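Local coordinates for protein lipase aflb (PDB 6IDY) that probably hydrolyses the ester bonds of lipids as a fungal lipase with an alpha/beta-hydrolase fold, and binds a calcium ion, at residues S186-D191 / L373-L378; V163-G168 / A228-S233; N367-A372 / D392-R397; F256-P261 / T310-S315; A151-G156 / A221-N226. One frame throughout, in Å; residues are numbered along the deposited sequence.

Contact 1 of 5, residues S186-D191 / L373-L378. With CA (calcium ion), chain D.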
# COMPACT_ATOMS: atom_id res chain seq x y z
N SER A 186 6.46 0.72 17.68
CA SER A 186 7.28 1.70 18.41
C SER A 186 6.44 2.95 18.76
O SER A 186 6.89 3.77 19.56
CB SER A 186 8.48 2.12 17.58
OG SER A 186 9.27 1.01 17.19
N ALA A 187 5.25 3.11 18.14
CA ALA A 187 4.38 4.27 18.34
C ALA A 187 3.05 3.95 19.01
O ALA A 187 2.45 4.82 19.64
CB ALA A 187 4.14 4.95 16.99
N ALA A 188 2.57 2.71 18.84
CA ALA A 188 1.28 2.24 19.35
C ALA A 188 1.45 0.85 19.97
O ALA A 188 2.49 0.21 19.77
CB ALA A 188 0.28 2.18 18.21
N ASP A 189 0.42 0.38 20.71
CA ASP A 189 0.39 -0.96 21.30
C ASP A 189 -0.13 -1.89 20.18
O ASP A 189 -1.25 -2.39 20.22
CB ASP A 189 -0.47 -0.99 22.57
CG ASP A 189 0.06 -0.13 23.71
OD1 ASP A 189 1.29 -0.14 23.93
OD2 ASP A 189 -0.75 0.54 24.38
N ALA A 190 0.72 -2.02 19.15
CA ALA A 190 0.47 -2.73 17.91
C ALA A 190 1.50 -3.83 17.67
O ALA A 190 2.70 -3.62 17.88
CB ALA A 190 0.50 -1.74 16.76
N ASP A 191 1.03 -5.00 17.22
CA ASP A 191 1.86 -6.17 16.94
C ASP A 191 1.69 -6.47 15.45
O ASP A 191 0.71 -7.10 15.05
CB ASP A 191 1.40 -7.35 17.81
CG ASP A 191 2.52 -8.24 18.29
OD1 ASP A 191 3.61 -8.23 17.67
OD2 ASP A 191 2.31 -8.96 19.28
N LEU A 373 -2.39 10.04 13.31
CA LEU A 373 -3.77 9.58 13.12
C LEU A 373 -3.88 8.08 13.32
O LEU A 373 -4.87 7.62 13.89
CB LEU A 373 -4.30 9.99 11.74
CG LEU A 373 -4.68 11.46 11.58
CD1 LEU A 373 -4.69 11.84 10.13
CD2 LEU A 373 -6.00 11.80 12.28
N ALA A 374 -2.86 7.31 12.87
CA ALA A 374 -2.83 5.85 13.04
C ALA A 374 -2.80 5.50 14.54
O ALA A 374 -3.56 4.65 14.98
CB ALA A 374 -1.62 5.27 12.33
N VAL A 375 -1.95 6.21 15.32
CA VAL A 375 -1.78 6.05 16.77
C VAL A 375 -3.08 6.42 17.49
O VAL A 375 -3.56 5.65 18.32
CB VAL A 375 -0.54 6.84 17.29
CG1 VAL A 375 -0.48 6.88 18.82
CG2 VAL A 375 0.74 6.26 16.72
N ASP A 376 -3.67 7.57 17.12
CA ASP A 376 -4.94 8.02 17.69
C ASP A 376 -6.09 7.04 17.39
O ASP A 376 -6.90 6.79 18.29
CB ASP A 376 -5.26 9.45 17.22
CG ASP A 376 -6.58 9.96 17.75
OD1 ASP A 376 -6.60 10.47 18.89
OD2 ASP A 376 -7.59 9.82 17.04
N ALA A 377 -6.15 6.48 16.17
CA ALA A 377 -7.17 5.50 15.76
C ALA A 377 -7.10 4.23 16.61
O ALA A 377 -8.13 3.72 17.03
CB ALA A 377 -6.99 5.14 14.29
N LEU A 378 -5.87 3.73 16.84
CA LEU A 378 -5.63 2.51 17.61
C LEU A 378 -5.87 2.67 19.11
O LEU A 378 -6.13 1.67 19.77
CB LEU A 378 -4.20 2.00 17.34
CG LEU A 378 -3.93 1.51 15.91
CD1 LEU A 378 -2.46 1.36 15.67
CD2 LEU A 378 -4.67 0.22 15.62
CA CA D . -10.16 2.83 16.92
O HOH W 1 -9.64 1.36 18.68
O HOH W 2 -12.06 1.38 16.70
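Ala377 O is gripped by one metal bond, to a calcium ion 2.2 Å away. The ion is also bound by two waters and four further atoms, among them Asp255 OD2, His380 O and Gly382 O. A backbone carbonyl in the last turn of a helix suits this task, since the negative end of the helix dipole probably favours a cation there. Away from the metal, the helix meets the 186-191 segment mainly through methyl groups, with the Val375 branches also against Ala187 O, and no hydrogen bond crosses. Val375 has CG1 anti to its backbone N (chi1 170°), which leaves CG2 to meet Ala187 CB at 3.7 Å. One turn on, Leu378 leans its CD1 against Ala188 CB at 3.8 Å and reaches Ala190 CB more loosely at 4.4 Å. The short alanines let the loop come close to the helix. Asp189, the centre of an inverse gamma turn with a weak Ala190 N to Ala188 O bond, turns the chain into the strand. Helix 368-379 thus lies over one face of the central sheet, beside the loop that leads into strand 190-195, while Leu373 and Ala377 rest on strand 310-314.

Contact 2 of 5, residues V163-G168 / A228-S233; sequences VILVPG and AVLSWS
Leu230 CB sits at the apolar centre, on the sheet face it shares with Val163, Leu165 and Ala228. Leu165 CD2 lies alongside it at 3.9 Å, both leucines pointing the same way, whereas Val163 crosses it obliquely and turns CG2 to Ala228 CB at 3.9 Å. On the other face, Val166 has CG1 anti to its backbone N, so that CG2 is the branch meeting Val229 CG1, at 3.6 Å. Ile164 and Val166 on that face also press on helix 205-223; branched residues suit both the extended backbone and this covering helix.

Between the two faces the parallel strands zip together. Ile164 N binds Ala228 O, Leu230 N binds Ile164 O and Val166 N binds Leu230 O, each at 2.9 Å and nearly straight. Leu230 N approaches Ile164 O from above the carbonyl plane, while the other two donors lie in it. The last rung, Trp232 N to Val166 O, is longer at 3.2 Å and more bent (142°).

Past it the hydrogen bonds cease, but Gly168 stays close to Ser233, a fitting glycine, since the position of a side chain is taken by Trp232 CE3 and Ser233 CB. Ser233 CB also lies over the centre of one face of the indole, and Ser233 OG bonds to His361 NE2. Ser233, with positive phi (54°) just after the strand, has the strained backbone of the nucleophile elbow of alpha/beta hydrolases, consistent with the serine and histidine of a catalytic triad.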
# COMPACT_ATOMS: atom_id res chain seq x y z
N VAL A 163 -1.82 -6.05 14.17
CA VAL A 163 -2.06 -5.13 13.05
C VAL A 163 -1.57 -5.79 11.75
O VAL A 163 -0.39 -6.11 11.62
CB VAL A 163 -1.45 -3.71 13.27
CG1 VAL A 163 -1.69 -2.81 12.06
CG2 VAL A 163 -2.01 -3.06 14.53
N ILE A 164 -2.50 -6.00 10.81
CA ILE A 164 -2.18 -6.60 9.52
C ILE A 164 -1.80 -5.49 8.55
O ILE A 164 -2.62 -4.62 8.26
CB ILE A 164 -3.35 -7.47 8.97
CG1 ILE A 164 -3.75 -8.56 10.01
CG2 ILE A 164 -2.97 -8.10 7.61
CD1 ILE A 164 -5.12 -9.10 9.84
N LEU A 165 -0.56 -5.55 8.05
CA LEU A 165 -0.04 -4.59 7.08
C LEU A 165 -0.29 -5.12 5.68
O LEU A 165 0.27 -6.15 5.30
CB LEU A 165 1.44 -4.30 7.33
CG LEU A 165 1.85 -3.86 8.74
CD1 LEU A 165 3.36 -3.71 8.84
CD2 LEU A 165 1.15 -2.55 9.16
N VAL A 166 -1.19 -4.45 4.94
CA VAL A 166 -1.61 -4.85 3.59
C VAL A 166 -0.83 -4.02 2.55
O VAL A 166 -0.85 -2.79 2.63
CB VAL A 166 -3.16 -4.79 3.41
CG1 VAL A 166 -3.58 -5.29 2.03
CG2 VAL A 166 -3.87 -5.59 4.49
N PRO A 167 -0.14 -4.67 1.59
CA PRO A 167 0.67 -3.91 0.63
C PRO A 167 -0.13 -3.24 -0.48
O PRO A 167 -1.33 -3.51 -0.63
CB PRO A 167 1.58 -4.99 0.05
CG PRO A 167 0.73 -6.21 0.06
CD PRO A 167 -0.02 -6.12 1.36
N GLY A 168 0.55 -2.41 -1.26
CA GLY A 168 -0.01 -1.73 -2.41
C GLY A 168 0.38 -2.42 -3.71
O GLY A 168 0.98 -3.50 -3.70
N ALA A 228 -6.51 -4.89 13.82
CA ALA A 228 -6.53 -3.67 13.05
C ALA A 228 -5.85 -4.00 11.73
O ALA A 228 -5.04 -4.93 11.66
CB ALA A 228 -5.79 -2.58 13.78
N VAL A 229 -6.22 -3.27 10.68
CA VAL A 229 -5.63 -3.42 9.36
C VAL A 229 -5.07 -2.06 8.97
O VAL A 229 -5.78 -1.05 9.09
CB VAL A 229 -6.66 -3.92 8.30
CG1 VAL A 229 -6.04 -3.93 6.91
CG2 VAL A 229 -7.22 -5.31 8.65
N LEU A 230 -3.81 -2.02 8.51
CA LEU A 230 -3.23 -0.80 7.97
C LEU A 230 -2.85 -1.14 6.54
O LEU A 230 -2.10 -2.09 6.30
CB LEU A 230 -2.02 -0.29 8.77
CG LEU A 230 -1.56 1.14 8.42
CD1 LEU A 230 -1.03 1.84 9.64
CD2 LEU A 230 -0.49 1.12 7.32
N SER A 231 -3.42 -0.41 5.59
CA SER A 231 -3.19 -0.67 4.18
C SER A 231 -2.54 0.52 3.46
O SER A 231 -2.60 1.64 3.95
CB SER A 231 -4.50 -1.06 3.50
OG SER A 231 -5.32 0.07 3.24
N TRP A 232 -1.92 0.25 2.31
CA TRP A 232 -1.33 1.25 1.45
C TRP A 232 -1.83 1.03 0.03
O TRP A 232 -1.91 -0.12 -0.41
CB TRP A 232 0.22 1.22 1.47
CG TRP A 232 0.85 2.22 0.53
CD1 TRP A 232 0.64 3.57 0.51
CD2 TRP A 232 1.74 1.93 -0.55
NE1 TRP A 232 1.35 4.14 -0.52
CE2 TRP A 232 2.04 3.16 -1.19
CE3 TRP A 232 2.35 0.76 -1.04
CZ2 TRP A 232 2.91 3.25 -2.29
CZ3 TRP A 232 3.21 0.85 -2.13
CH2 TRP A 232 3.49 2.08 -2.73
N SER A 233 -2.18 2.12 -0.68
CA SER A 233 -2.57 2.11 -2.09
C SER A 233 -3.72 1.12 -2.35
O SER A 233 -4.74 1.18 -1.65
CB SER A 233 -1.34 1.80 -2.94
OG SER A 233 -1.57 1.90 -4.33

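Contact 3 of 5, residues N367-A372 / D392-R397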
# COMPACT_ATOMS: atom_id res chain seq x y z
N ASN A 367 4.52 10.19 6.52
CA ASN A 367 3.95 11.48 6.92
C ASN A 367 3.66 11.53 8.44
O ASN A 367 3.04 10.60 8.96
CB ASN A 367 2.70 11.83 6.09
CG ASN A 367 2.13 13.17 6.45
OD1 ASN A 367 1.33 13.29 7.37
ND2 ASN A 367 2.57 14.21 5.75
N PRO A 368 4.07 12.61 9.16
CA PRO A 368 3.84 12.65 10.62
C PRO A 368 2.38 12.68 11.04
O PRO A 368 2.05 12.08 12.07
CB PRO A 368 4.60 13.90 11.07
CG PRO A 368 4.77 14.71 9.85
CD PRO A 368 4.84 13.79 8.70
N LEU A 369 1.51 13.33 10.26
CA LEU A 369 0.07 13.38 10.53
C LEU A 369 -0.54 11.98 10.31
O LEU A 369 -1.34 11.55 11.14
CB LEU A 369 -0.64 14.45 9.67
CG LEU A 369 -2.17 14.56 9.81
CD1 LEU A 369 -2.59 15.10 11.18
CD2 LEU A 369 -2.77 15.37 8.67
N ALA A 370 -0.11 11.26 9.25
CA ALA A 370 -0.57 9.90 8.97
C ALA A 370 -0.31 8.98 10.18
O ALA A 370 -1.21 8.26 10.61
CB ALA A 370 0.12 9.34 7.73
N TRP A 371 0.91 9.07 10.75
CA TRP A 371 1.34 8.32 11.94
C TRP A 371 0.56 8.71 13.19
O TRP A 371 0.10 7.82 13.90
CB TRP A 371 2.84 8.51 12.17
CG TRP A 371 3.65 7.58 11.34
CD1 TRP A 371 3.83 7.63 9.98
CD2 TRP A 371 4.34 6.41 11.79
NE1 TRP A 371 4.60 6.57 9.57
CE2 TRP A 371 4.94 5.81 10.66
CE3 TRP A 371 4.52 5.82 13.06
CZ2 TRP A 371 5.70 4.63 10.76
CZ3 TRP A 371 5.29 4.66 13.15
CH2 TRP A 371 5.85 4.07 12.01
N ALA A 372 0.40 10.03 13.44
CA ALA A 372 -0.34 10.54 14.59
C ALA A 372 -1.81 10.10 14.53
O ALA A 372 -2.39 9.74 15.56
CB ALA A 372 -0.24 12.05 14.66
N ASP A 392 -0.33 21.72 16.08
CA ASP A 392 0.83 22.62 15.95
C ASP A 392 2.14 21.81 15.95
O ASP A 392 3.02 22.06 15.12
CB ASP A 392 0.85 23.68 17.07
CG ASP A 392 -0.31 24.66 17.03
OD1 ASP A 392 -0.64 25.15 15.92
OD2 ASP A 392 -0.87 24.97 18.11
N VAL A 393 2.23 20.80 16.84
CA VAL A 393 3.39 19.91 16.96
C VAL A 393 3.42 18.93 15.77
O VAL A 393 4.43 18.84 15.08
CB VAL A 393 3.42 19.19 18.34
CG1 VAL A 393 4.54 18.15 18.41
CG2 VAL A 393 3.56 20.20 19.49
N VAL A 394 2.30 18.22 15.53
CA VAL A 394 2.18 17.21 14.46
C VAL A 394 2.43 17.82 13.06
O VAL A 394 3.26 17.30 12.32
CB VAL A 394 0.84 16.44 14.57
CG1 VAL A 394 0.61 15.55 13.35
CG2 VAL A 394 0.78 15.61 15.85
N CYS A 395 1.74 18.94 12.72
CA CYS A 395 1.89 19.60 11.42
C CYS A 395 3.26 20.25 11.22
O CYS A 395 3.69 20.41 10.08
CB CYS A 395 0.75 20.58 11.14
SG CYS A 395 -0.90 19.82 11.12
N GLY A 396 3.94 20.58 12.32
CA GLY A 396 5.28 21.17 12.32
C GLY A 396 6.38 20.20 11.94
O GLY A 396 7.49 20.62 11.59
N ARG A 397 6.10 18.89 12.02
CA ARG A 397 7.04 17.83 11.69
C ARG A 397 7.02 17.53 10.18
O ARG A 397 6.05 17.85 9.49
CB ARG A 397 6.68 16.54 12.45
CG ARG A 397 6.85 16.56 13.97
CD ARG A 397 6.17 15.34 14.55
NE ARG A 397 6.36 15.19 15.99
CZ ARG A 397 5.53 14.52 16.79
NH1 ARG A 397 4.44 13.94 16.29
NH2 ARG A 397 5.78 14.43 18.09
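Two helices of the alpha/beta-hydrolase domain meet here, the N-terminal turn of helix 368-379 and the last turn of helix 391-396, at 133° between their directions and 9.0 Å between their short axes. Val394 carries the contact. With CG1 anti to its backbone N (chi1 171°), it drives that methyl between Leu369 and Ala372, 3.6 Å from Leu369 CA and 3.8 Å from Ala372 CB. The side chains of Leu369 and Val394 cross at about a right angle, so Leu369 CD1 flanks the same methyl from another side. A small alanine one turn further along makes room for both valine branches.

At the other end of the contact Pro368 lays its ring against Arg397: CB meets Arg397 CB at 3.6 Å, and CG lies near the carbonyl of the same residue. Proline fits the first turn of a helix, where its lack of an N-H costs no bond. Just ahead of it Asn367 is the N-cap; its OD1 takes Ala370 N on a lone pair at 3.1 Å and Leu369 N weakly, while its ND2 bonds to Ala355 O. Cys395 turns its CB away from the first helix and is disulfide-bonded to Cys350. Arg397 runs extended from CG to NE, and its guanidinium has one face under Val393 CG1, which stands 3.8 Å above the plane and is offset toward the rim.

Contact 4 of 5, residues F256-P261 / T310-S315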
# COMPACT_ATOMS: atom_id res chain seq x y z
N PHE A 256 -9.52 0.18 10.46
CA PHE A 256 -8.99 0.04 9.11
C PHE A 256 -8.33 1.38 8.81
O PHE A 256 -9.02 2.39 8.64
CB PHE A 256 -10.12 -0.34 8.11
CG PHE A 256 -9.84 -0.33 6.62
CD1 PHE A 256 -8.54 -0.35 6.13
CD2 PHE A 256 -10.89 -0.33 5.70
CE1 PHE A 256 -8.29 -0.33 4.75
CE2 PHE A 256 -10.64 -0.31 4.32
CZ PHE A 256 -9.34 -0.31 3.86
N ILE A 257 -6.98 1.42 8.84
CA ILE A 257 -6.20 2.63 8.56
C ILE A 257 -5.74 2.52 7.11
O ILE A 257 -4.99 1.61 6.76
CB ILE A 257 -5.04 2.85 9.58
CG1 ILE A 257 -5.60 2.93 11.03
CG2 ILE A 257 -4.21 4.11 9.22
CD1 ILE A 257 -4.67 2.34 12.11
N ALA A 258 -6.25 3.39 6.25
CA ALA A 258 -5.96 3.34 4.83
C ALA A 258 -5.09 4.49 4.34
O ALA A 258 -5.53 5.64 4.30
CB ALA A 258 -7.26 3.25 4.04
N ILE A 259 -3.83 4.17 4.00
CA ILE A 259 -2.84 5.13 3.50
C ILE A 259 -2.96 5.19 1.98
O ILE A 259 -2.88 4.15 1.32
CB ILE A 259 -1.40 4.74 3.96
CG1 ILE A 259 -1.33 4.39 5.49
CG2 ILE A 259 -0.37 5.81 3.56
CD1 ILE A 259 -1.76 5.52 6.53
N SER A 260 -3.18 6.41 1.44
CA SER A 260 -3.34 6.71 0.00
C SER A 260 -4.30 5.71 -0.66
O SER A 260 -3.93 5.10 -1.67
CB SER A 260 -1.99 6.70 -0.70
OG SER A 260 -1.12 7.68 -0.15
N PRO A 261 -5.52 5.47 -0.10
CA PRO A 261 -6.40 4.47 -0.72
C PRO A 261 -7.11 4.98 -1.96
O PRO A 261 -7.55 6.13 -2.00
CB PRO A 261 -7.38 4.14 0.40
CG PRO A 261 -7.49 5.42 1.16
CD PRO A 261 -6.17 6.10 1.07
N THR A 310 -13.04 3.42 9.88
CA THR A 310 -11.99 3.63 8.87
C THR A 310 -11.38 5.03 8.95
O THR A 310 -12.10 6.03 9.01
CB THR A 310 -12.51 3.28 7.46
OG1 THR A 310 -13.07 1.96 7.48
CG2 THR A 310 -11.42 3.34 6.39
N THR A 311 -10.04 5.08 8.92
CA THR A 311 -9.24 6.29 8.94
C THR A 311 -8.49 6.37 7.59
O THR A 311 -7.54 5.61 7.37
CB THR A 311 -8.26 6.24 10.14
OG1 THR A 311 -8.99 5.96 11.33
CG2 THR A 311 -7.45 7.53 10.30
N THR A 312 -8.95 7.23 6.67
CA THR A 312 -8.31 7.39 5.35
C THR A 312 -7.36 8.56 5.42
O THR A 312 -7.68 9.56 6.05
CB THR A 312 -9.34 7.49 4.19
OG1 THR A 312 -9.92 8.80 4.16
CG2 THR A 312 -10.42 6.40 4.24
N ILE A 313 -6.14 8.41 4.85
CA ILE A 313 -5.11 9.45 4.89
C ILE A 313 -4.53 9.58 3.50
O ILE A 313 -4.04 8.59 2.93
CB ILE A 313 -4.04 9.22 6.00
CG1 ILE A 313 -4.68 8.79 7.35
CG2 ILE A 313 -3.19 10.49 6.18
CD1 ILE A 313 -3.82 8.00 8.28
N TYR A 314 -4.60 10.78 2.92
CA TYR A 314 -4.20 11.00 1.53
C TYR A 314 -3.69 12.39 1.26
O TYR A 314 -3.97 13.32 2.02
CB TYR A 314 -5.38 10.66 0.59
CG TYR A 314 -6.64 11.43 0.90
CD1 TYR A 314 -7.47 11.07 1.96
CD2 TYR A 314 -7.04 12.50 0.09
CE1 TYR A 314 -8.65 11.77 2.23
CE2 TYR A 314 -8.22 13.20 0.35
CZ TYR A 314 -9.02 12.83 1.42
OH TYR A 314 -10.16 13.54 1.69
N SER A 315 -2.98 12.55 0.13
CA SER A 315 -2.32 13.79 -0.26
C SER A 315 -2.65 14.28 -1.67
O SER A 315 -2.76 13.46 -2.59
CB SER A 315 -0.81 13.60 -0.14
OG SER A 315 -0.05 14.71 -0.58
O HOH W 3 -2.35 10.01 -1.19
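Four backbone hydrogen bonds join the strands in a regular ladder. Thr311 N gives to Phe256 O at 2.9 Å, and Ala258 N gives back to Thr311 O at 2.8 Å. Ile313 N then binds Ala258 O, and Ser260 N ends the series on Ile313 O at 2.8 Å, approaching almost along the C=O axis. Threonine hydroxyls would be costly in so buried a place without partners, and each has one: Thr310 OG1 meets Val308 O, Thr311 OG1 takes Gly384 N, and Thr312 OG1 bonds to Asn343 OD1. Beta-branched threonine and isoleucine suit the extended chain, and the threonine hydroxyls reach polar groups beside the strands.

These are neighbouring parallel strands in the central sheet of the alpha/beta-hydrolase fold, strand 310-314 lying between strands 253-259 and 341-345. On the face of Ile257, Ile259 and Ile313 the side chains lie alongside one another, and Ile313 CD1 is the common tip, 3.7 Å from Ile259 CD1 and 4.0 Å from Ile257 CG2; helix 368-379 covers this face. On the other, Thr310 runs beside Phe256, with its OG1 3.6 Å from Phe256 CD2.

Where the ladder stops, Ser260 takes up positive phi and the chain turns, which places Pro261 CG across Thr312 CB. A water bridges the two ends, donating to Ser260 OG at 2.8 Å and accepting from Ser315 N at 2.9 Å. Ser260 OG is also bonded to His361 O.

Contact 5 of 5, residues A151-G156 / A221-N226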
# COMPACT_ATOMS: atom_id res chain seq x y z
N ALA A 151 8.79 -13.57 14.43
CA ALA A 151 9.07 -14.42 15.60
C ALA A 151 8.75 -13.71 16.93
O ALA A 151 8.56 -14.38 17.94
CB ALA A 151 10.51 -14.88 15.58
N SER A 152 8.67 -12.36 16.92
CA SER A 152 8.36 -11.54 18.09
C SER A 152 6.86 -11.36 18.34
O SER A 152 6.49 -10.85 19.40
CB SER A 152 9.06 -10.19 18.00
OG SER A 152 8.74 -9.52 16.80
N PHE A 153 5.98 -11.77 17.38
CA PHE A 153 4.52 -11.65 17.50
C PHE A 153 4.01 -12.29 18.79
O PHE A 153 4.41 -13.41 19.13
CB PHE A 153 3.81 -12.24 16.27
CG PHE A 153 2.31 -12.04 16.22
CD1 PHE A 153 1.76 -10.79 15.98
CD2 PHE A 153 1.44 -13.12 16.36
CE1 PHE A 153 0.37 -10.60 15.94
CE2 PHE A 153 0.05 -12.95 16.28
CZ PHE A 153 -0.47 -11.69 16.08
N GLY A 154 3.21 -11.53 19.54
CA GLY A 154 2.72 -11.91 20.86
C GLY A 154 1.36 -12.57 20.96
O GLY A 154 0.90 -12.83 22.07
N TYR A 155 0.70 -12.84 19.81
CA TYR A 155 -0.59 -13.55 19.72
C TYR A 155 -1.69 -12.97 20.64
O TYR A 155 -2.50 -13.73 21.19
CB TYR A 155 -0.36 -15.07 19.97
CG TYR A 155 0.50 -15.72 18.92
CD1 TYR A 155 1.89 -15.76 19.05
CD2 TYR A 155 -0.06 -16.29 17.78
CE1 TYR A 155 2.69 -16.33 18.06
CE2 TYR A 155 0.73 -16.88 16.80
CZ TYR A 155 2.11 -16.89 16.94
OH TYR A 155 2.88 -17.47 15.96
N GLY A 156 -1.69 -11.65 20.82
CA GLY A 156 -2.64 -10.92 21.67
C GLY A 156 -2.63 -11.29 23.14
O GLY A 156 -3.67 -11.19 23.80
N ALA A 221 -8.08 -15.45 14.88
CA ALA A 221 -8.20 -16.79 15.48
C ALA A 221 -7.02 -17.17 16.36
O ALA A 221 -7.24 -17.55 17.51
CB ALA A 221 -8.42 -17.84 14.40
N ILE A 222 -5.77 -17.06 15.83
CA ILE A 222 -4.53 -17.42 16.56
C ILE A 222 -4.25 -16.50 17.75
O ILE A 222 -3.55 -16.90 18.68
CB ILE A 222 -3.29 -17.52 15.62
CG1 ILE A 222 -2.98 -16.16 14.92
CG2 ILE A 222 -3.42 -18.68 14.62
CD1 ILE A 222 -1.60 -16.03 14.30
N SER A 223 -4.76 -15.26 17.69
CA SER A 223 -4.56 -14.25 18.73
C SER A 223 -5.71 -14.19 19.72
O SER A 223 -5.56 -13.54 20.75
CB SER A 223 -4.39 -12.87 18.09
OG SER A 223 -3.43 -12.90 17.05
N GLU A 224 -6.88 -14.80 19.37
CA GLU A 224 -8.13 -14.77 20.16
C GLU A 224 -8.44 -13.30 20.47
O GLU A 224 -8.65 -12.92 21.63
CB GLU A 224 -8.02 -15.61 21.45
CG GLU A 224 -7.72 -17.08 21.22
CD GLU A 224 -7.93 -17.95 22.44
OE1 GLU A 224 -7.34 -17.66 23.50
OE2 GLU A 224 -8.71 -18.93 22.34
N SER A 225 -8.35 -12.46 19.44
CA SER A 225 -8.47 -11.02 19.60
C SER A 225 -8.98 -10.39 18.34
O SER A 225 -8.82 -10.95 17.25
CB SER A 225 -7.09 -10.44 19.92
OG SER A 225 -7.09 -9.03 20.03
N ASN A 226 -9.53 -9.19 18.46
CA ASN A 226 -9.90 -8.40 17.30
C ASN A 226 -8.58 -7.80 16.80
O ASN A 226 -7.58 -7.78 17.53
CB ASN A 226 -10.92 -7.33 17.65
CG ASN A 226 -12.34 -7.84 17.64
OD1 ASN A 226 -12.60 -9.05 17.60
ND2 ASN A 226 -13.30 -6.94 17.65
O HOH W 4 -6.25 -12.49 23.59
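Three first torsions bring the hydrophobic groups together: Phe153 has CG anti to its backbone N (chi1 -174°), Tyr155 has CG anti to its carbonyl carbon (chi1 -64°), and Ile222 takes the crowded position for CG1 (chi1 61°), which sends CD1 toward both rings. The isoleucine belongs to the end of helix 205-223, closed by a Schellman motif in which Glu224 has positive phi and Ser225 N bonds to Ser220 O; the loop carrying the rings precedes strand 161-166 of the alpha/beta-hydrolase sheet.

Ile222 CD1 lies obliquely to both rings, 3.5 Å from Tyr155 CE2 and 4.0 Å from Phe153 CE2. The delta methyl of isoleucine, carried out past its beta branch, reaches both rings. The rings also meet each other: Phe153 CD2 stands 3.6 Å over the centre of one Tyr155 face, and Tyr155 CE2 lies in the Phe153 plane at its edge.

Backbone contacts continue the seam. Ser223 CA makes a CA-H...O contact of 3.3 Å with Tyr155 O. A water bonds to both Gly156 O (2.9 Å) and Ser223 O (3.1 Å), with more acceptors in reach than it has protons. Gly156 has positive phi, and the position of a side chain there is filled by Ser223 O, so glycine fits on both counts. Ser223 OG, a small polar group bonded to Ile219 O within its own helix, meets the edge of the Phe153 ring near its plane, 3.3 Å from Phe153 CZ.

How the contacts relate
From the N terminus, contact 5 opens first at 151-156, then contact 2 at 163-168 and contact 1 at 186-191. Contact 5 closes at 221-226 and contact 2 at 228-233, so these two cross, and contact 1, still open, crosses both. Contact 4 (256-261 with 310-315) opens and closes within contact 1's span. Contact 3 begins at 367-372, just before contact 1 closes at 373-378, and so crosses it before ending at 392-397. Contacts 2 and 4 join adjacent strand pairs of one sheet, linked through Val229 O and Ile257 N; contacts 1 and 3 share helix 368-379 over it. Asp191 OD2, bonded to Gly154 N, ties contact 1 to contact 5.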